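Local coordinates for putative retaining b-glycosidase (Saccharophagus degradans, PDB 5A95), which probably hydrolyses mixed-linkage beta-1,3-1,4-glucans as a family 5 glycoside hydrolase that retains the anomeric configuration, at residues V183-N188 and I288-G293; K318-Q321 and S326-V329. The protein carries 1 engineered substitution. All blocks are in the same frame, centred on the assembly; numbering follows the deposited sequence.

Interaction 1. Residues V183-N188 and I288-G293; sequences VYELFN and IATQLG. Engineered in segment 288-293: Q291 (natural residue Glu). With BGC (beta-D-glucopyranose), chain D.
T290 and E185 meet inside the barrel of this glycosidase, approaching from opposite directions. Followed outward, T290 lays every side-chain atom on the glutamate. Its CB lies in front of the two carboxylate oxygens, 3.5 Å from E185 OE2 and almost as near OE1. At one branch OG1, set between the backbone N and the carbonyl carbon (chi1 48°), donates to E185 OE2 at 2.7 Å, meeting it on the syn side but 28° out of the carboxylate plane. At the other branch CG2 leans on E185 OE1 at 3.4 Å. The glutamate reaches this far because its chain is extended beyond CG. Deeper in, V183 CG2 and I288 CD1 touch tip to tip at 4.0 Å, with L226 beside both.

Toward the open end, N188 and the engineered Q291 (glutamate in the natural sequence) cross at about a right angle, and both reach the glucose. N188 ND2 sends a nearly straight bond (170°) to BGC O2 at 3.3 Å, while Q291 NE2 gives the same hydroxyl a weak, bent one and lies 3.5 Å from the anomeric carbon C1. N188 OD1 and Q291 OE1 are two acceptors only 3.1 Å apart. R103 probably makes this closeness tolerable: NH2 bonds N188 OD1, NH1 bonds Q291 OE1, and NE forms a salt bridge with E185 OE1. Y256 OH holds Q291 NE2, and H254 NE2 is a further partner of T290 OG1.

In clan GH-A enzymes such as this the nucleophile is a glutamate at the end of the seventh strand, which is consistent with the natural residue at this position. Apolar contact at the barrel floor thus gives way to a buried polar network that sets N188 and Q291 about O2 of the sugar, Q291 also beside C1.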
loop_
_atom_site.group_PDB
_atom_site.type_symbol
_atom_site.label_atom_id
_atom_site.label_comp_id
_atom_site.label_asym_id
_atom_site.label_seq_id
_atom_site.Cartn_x
_atom_site.Cartn_y
_atom_site.Cartn_z
ATOM N N VAL A 183 19.876 19.944 0.646
ATOM C CA VAL A 183 18.571 19.937 1.307
ATOM C C VAL A 183 17.703 18.856 0.677
ATOM O O VAL A 183 17.624 18.733 -0.563
ATOM C CB VAL A 183 17.883 21.310 1.144
ATOM C CG1 VAL A 183 16.507 21.318 1.778
ATOM C CG2 VAL A 183 18.734 22.430 1.714
ATOM N N TYR A 184 17.080 18.057 1.540
ATOM C CA TYR A 184 16.117 17.026 1.157
ATOM C C TYR A 184 14.738 17.516 1.580
ATOM O O TYR A 184 14.385 17.520 2.753
ATOM C CB TYR A 184 16.428 15.684 1.823
ATOM C CG TYR A 184 17.690 15.000 1.341
ATOM C CD1 TYR A 184 18.421 15.471 0.271
ATOM C CD2 TYR A 184 18.128 13.836 1.921
ATOM C CE1 TYR A 184 19.551 14.834 -0.168
ATOM C CE2 TYR A 184 19.279 13.196 1.496
ATOM C CZ TYR A 184 20.010 13.714 0.459
ATOM O OH TYR A 184 21.162 13.138 -0.022
ATOM N N GLU A 185 13.984 17.995 0.583
ATOM C CA GLU A 185 12.645 18.573 0.818
ATOM C C GLU A 185 11.631 17.442 0.685
ATOM O O GLU A 185 11.295 17.013 -0.411
ATOM C CB GLU A 185 12.399 19.711 -0.128
ATOM C CG GLU A 185 11.052 20.394 0.070
ATOM C CD GLU A 185 10.944 21.698 -0.698
ATOM O OE1 GLU A 185 11.871 21.976 -1.488
ATOM O OE2 GLU A 185 9.924 22.417 -0.539
ATOM N N LEU A 186 11.173 16.964 1.826
ATOM C CA LEU A 186 10.557 15.656 1.976
ATOM C C LEU A 186 9.254 15.466 1.199
ATOM O O LEU A 186 9.002 14.372 0.697
ATOM C CB LEU A 186 10.294 15.367 3.455
ATOM C CG LEU A 186 11.535 15.436 4.366
ATOM C CD1 LEU A 186 11.144 15.050 5.798
ATOM C CD2 LEU A 186 12.671 14.575 3.854
ATOM N N PHE A 187 8.439 16.525 1.136
ATOM C CA PHE A 187 7.130 16.454 0.478
ATOM C C PHE A 187 6.704 17.881 0.159
ATOM O O PHE A 187 6.274 18.621 1.044
ATOM C CB PHE A 187 6.099 15.760 1.361
ATOM C CG PHE A 187 4.810 15.467 0.640
ATOM C CD1 PHE A 187 3.843 16.443 0.500
ATOM C CD2 PHE A 187 4.555 14.208 0.129
ATOM C CE1 PHE A 187 2.653 16.165 -0.176
ATOM C CE2 PHE A 187 3.394 13.933 -0.539
ATOM C CZ PHE A 187 2.445 14.908 -0.696
ATOM N N ASN A 188 6.804 18.255 -1.120
ATOM C CA ASN A 188 6.604 19.629 -1.589
ATOM C C ASN A 188 5.451 20.385 -0.906
ATOM O O ASN A 188 5.648 21.387 -0.213
ATOM C CB ASN A 188 6.439 19.565 -3.094
ATOM C CG ASN A 188 5.937 20.842 -3.730
ATOM O OD1 ASN A 188 6.483 21.919 -3.568
ATOM N ND2 ASN A 188 4.874 20.695 -4.525
ATOM N N ILE A 288 13.312 28.074 4.260
ATOM C CA ILE A 288 13.505 28.264 2.844
ATOM C C ILE A 288 12.150 28.417 2.169
ATOM O O ILE A 288 11.269 27.540 2.265
ATOM C CB ILE A 288 14.299 27.135 2.123
ATOM C CG1 ILE A 288 15.524 26.689 2.908
ATOM C CG2 ILE A 288 14.669 27.565 0.706
ATOM C CD1 ILE A 288 16.283 25.523 2.286
ATOM N N ALA A 289 11.965 29.566 1.517
ATOM C CA ALA A 289 10.786 29.788 0.701
ATOM C C ALA A 289 11.028 29.101 -0.638
ATOM O O ALA A 289 11.531 29.725 -1.581
ATOM C CB ALA A 289 10.532 31.279 0.572
ATOM N N THR A 290 10.730 27.795 -0.699
ATOM C CA THR A 290 11.127 27.015 -1.861
ATOM C C THR A 290 10.256 27.186 -3.107
ATOM O O THR A 290 10.626 26.698 -4.167
ATOM C CB THR A 290 11.286 25.533 -1.524
ATOM O OG1 THR A 290 10.138 25.094 -0.799
ATOM C CG2 THR A 290 12.546 25.259 -0.747
ATOM N N GLN A 291 9.138 27.887 -2.954
ATOM C CA GLN A 291 8.367 28.409 -4.082
ATOM C C GLN A 291 7.829 29.747 -3.673
ATOM O O GLN A 291 7.334 29.943 -2.562
ATOM C CB GLN A 291 7.215 27.501 -4.503
ATOM C CG GLN A 291 7.725 26.189 -5.027
ATOM C CD GLN A 291 6.683 25.265 -5.606
ATOM O OE1 GLN A 291 6.927 24.076 -5.718
ATOM N NE2 GLN A 291 5.596 25.809 -6.076
ATOM N N LEU A 292 7.937 30.677 -4.603
ATOM C CA LEU A 292 7.392 32.026 -4.525
ATOM C C LEU A 292 7.431 32.581 -5.944
ATOM O O LEU A 292 8.144 32.067 -6.790
ATOM C CB LEU A 292 8.173 32.913 -3.548
ATOM C CG LEU A 292 9.563 33.365 -3.950
ATOM C CD1 LEU A 292 9.983 34.639 -3.232
ATOM C CD2 LEU A 292 10.597 32.273 -3.700
ATOM N N GLY A 293 6.728 33.668 -6.183
ATOM C CA GLY A 293 6.718 34.319 -7.481
ATOM C C GLY A 293 5.331 34.772 -7.884
ATOM O O GLY A 293 4.382 34.518 -7.175
HETATM C C2 BGC D . 2.835 23.721 -7.428
HETATM C C3 BGC D . 3.544 23.858 -8.774
HETATM C C4 BGC D . 2.689 24.720 -9.710
HETATM C C5 BGC D . 2.379 26.048 -9.047
HETATM C C6 BGC D . 1.559 26.960 -9.928
HETATM C C1 BGC D . 2.252 25.025 -6.892
HETATM O O1 BGC D . 1.223 24.822 -5.957
HETATM O O2 BGC D . 3.747 23.095 -6.451
HETATM O O3 BGC D . 3.819 22.509 -9.266
HETATM O O4 BGC D . 3.254 24.982 -11.004
HETATM O O5 BGC D . 1.591 25.751 -7.900
HETATM O O6 BGC D . 1.192 28.059 -9.091
#

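Interaction 2. Residues K318-Q321 and S326-V329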
loop_
_atom_site.group_PDB
_atom_site.type_symbol
_atom_site.label_atom_id
_atom_site.label_comp_id
_atom_site.label_asym_id
_atom_site.label_seq_id
_atom_site.Cartn_x
_atom_site.Cartn_y
_atom_site.Cartn_z
ATOM N N LYS A 318 11.814 42.349 0.576
ATOM C CA LYS A 318 12.075 43.157 1.770
ATOM C C LYS A 318 11.832 42.326 3.022
ATOM O O LYS A 318 12.624 42.333 3.952
ATOM C CB LYS A 318 11.180 44.407 1.767
ATOM C CG LYS A 318 11.339 45.320 2.972
ATOM C CD LYS A 318 10.788 46.725 2.710
ATOM C CE LYS A 318 11.200 47.703 3.810
ATOM N NZ LYS A 318 10.034 48.014 4.643
ATOM N N TYR A 319 10.721 41.611 3.041
ATOM C CA TYR A 319 10.379 40.773 4.187
ATOM C C TYR A 319 11.397 39.646 4.388
ATOM O O TYR A 319 11.904 39.451 5.506
ATOM C CB TYR A 319 8.956 40.222 4.032
ATOM C CG TYR A 319 8.527 39.394 5.186
ATOM C CD1 TYR A 319 8.153 40.004 6.369
ATOM C CD2 TYR A 319 8.546 38.008 5.118
ATOM C CE1 TYR A 319 7.818 39.251 7.479
ATOM C CE2 TYR A 319 8.221 37.238 6.226
ATOM C CZ TYR A 319 7.828 37.863 7.393
ATOM O OH TYR A 319 7.534 37.101 8.465
ATOM N N MET A 320 11.711 38.899 3.335
ATOM C CA MET A 320 12.663 37.813 3.492
ATOM C C MET A 320 14.039 38.330 3.917
ATOM O O MET A 320 14.723 37.683 4.715
ATOM C CB MET A 320 12.793 36.994 2.218
ATOM C CG MET A 320 11.543 36.202 1.860
ATOM S SD MET A 320 11.741 35.104 0.454
ATOM C CE MET A 320 12.188 36.259 -0.828
ATOM N N GLN A 321 14.452 39.456 3.366
ATOM C CA GLN A 321 15.794 39.978 3.675
ATOM C C GLN A 321 15.866 40.402 5.134
ATOM O O GLN A 321 16.878 40.150 5.779
ATOM C CB GLN A 321 16.214 41.102 2.669
ATOM C CG GLN A 321 16.521 40.520 1.262
ATOM C CD GLN A 321 17.023 41.492 0.172
ATOM O OE1 GLN A 321 16.754 42.712 0.209
ATOM N NE2 GLN A 321 17.709 40.927 -0.859
ATOM N N SER A 326 15.883 32.160 3.233
ATOM C CA SER A 326 16.375 31.645 1.958
ATOM C C SER A 326 15.219 31.435 0.982
ATOM O O SER A 326 14.055 31.378 1.395
ATOM C CB SER A 326 17.076 30.328 2.216
ATOM O OG SER A 326 18.285 30.482 2.940
ATOM N N TYR A 327 15.514 31.332 -0.304
ATOM C CA TYR A 327 14.444 31.215 -1.286
ATOM C C TYR A 327 14.893 30.629 -2.613
ATOM O O TYR A 327 16.015 30.805 -3.046
ATOM C CB TYR A 327 13.765 32.572 -1.540
ATOM C CG TYR A 327 14.695 33.657 -1.994
ATOM C CD1 TYR A 327 14.983 33.840 -3.336
ATOM C CD2 TYR A 327 15.323 34.476 -1.082
ATOM C CE1 TYR A 327 15.839 34.846 -3.756
ATOM C CE2 TYR A 327 16.178 35.483 -1.486
ATOM C CZ TYR A 327 16.446 35.658 -2.824
ATOM O OH TYR A 327 17.321 36.653 -3.256
ATOM N N THR A 328 13.942 29.960 -3.273
ATOM C CA THR A 328 14.085 29.535 -4.648
ATOM C C THR A 328 12.809 29.878 -5.416
ATOM O O THR A 328 11.740 29.314 -5.175
ATOM C CB THR A 328 14.409 28.047 -4.799
ATOM O OG1 THR A 328 13.484 27.228 -4.098
ATOM C CG2 THR A 328 15.802 27.733 -4.303
ATOM N N VAL A 329 12.918 30.806 -6.372
ATOM C CA VAL A 329 11.781 31.309 -7.108
ATOM C C VAL A 329 11.224 30.193 -8.014
ATOM O O VAL A 329 11.981 29.379 -8.566
ATOM C CB VAL A 329 12.208 32.499 -7.991
ATOM C CG1 VAL A 329 11.045 33.090 -8.775
ATOM C CG2 VAL A 329 12.843 33.589 -7.139
#
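M320 meets Y327 with both its sulfur and its methyl group, the two side chains crossing at about a right angle. The methyl comes closest, M320 CE lying 3.6 Å from Y327 CD2 and hardly farther from CG. Sulfur settles nearer the root of the ring: M320 SD is 3.8 Å from Y327 CB, and 4.8 Å from the ring centroid at 51° off the normal, an oblique Met-aromatic contact. A bend at the last torsion (chi3 -59°) turns the methyl from the line of an otherwise extended chain and brings it to the CD2 side of the ring.

The next shell pins both partners. L292 packs against both the methionine and the tyrosine, and A289 of strand 287-289 does the same. Beyond the ring, V358 and M359 of helix 350-363 cover it, so the tyrosine is wedged between two helices on the outside of the barrel. Its backbone is fixed in turn by bonds to F68 and G70 of strand 65-72, while S326 pairs with V287 and A289 on the other flank.

These elements belong to the last beta-alpha-beta unit of the barrel, in which strand 287-289, helix 312-323 and strand 326-329 follow one another, and the contact seats the helix on the strand it leads into. With an alanine in place of Y327, M320 CE and SD would probably lose their aromatic partner and a gap would be likely to open between the strand and both helices. The chemistry is that of a polarisable thioether against an aromatic ring, so attachment here rests on dispersion and shape rather than on charge.

From the N terminus, strand 181-185 leads into interaction 1, which closes a long loop when residues 288-293 return to it after strands 224-227 and 250-252 and their helices. Interaction 2 opens only afterwards and closes a tight one, four residues separating helix segment 318-321 from strand 326-329. The two stand in series, neither nested nor crossed, their centres 12 Å apart. They meet through neighbouring strands: A289 N probably bonds S326 O at 2.8 Å, and T328 OG1 probably bonds T290 O. Interaction 1 spans the inside of the barrel, at the sugar site, whereas interaction 2 fastens one helix of the outer layer, 312-323, to the same sheet.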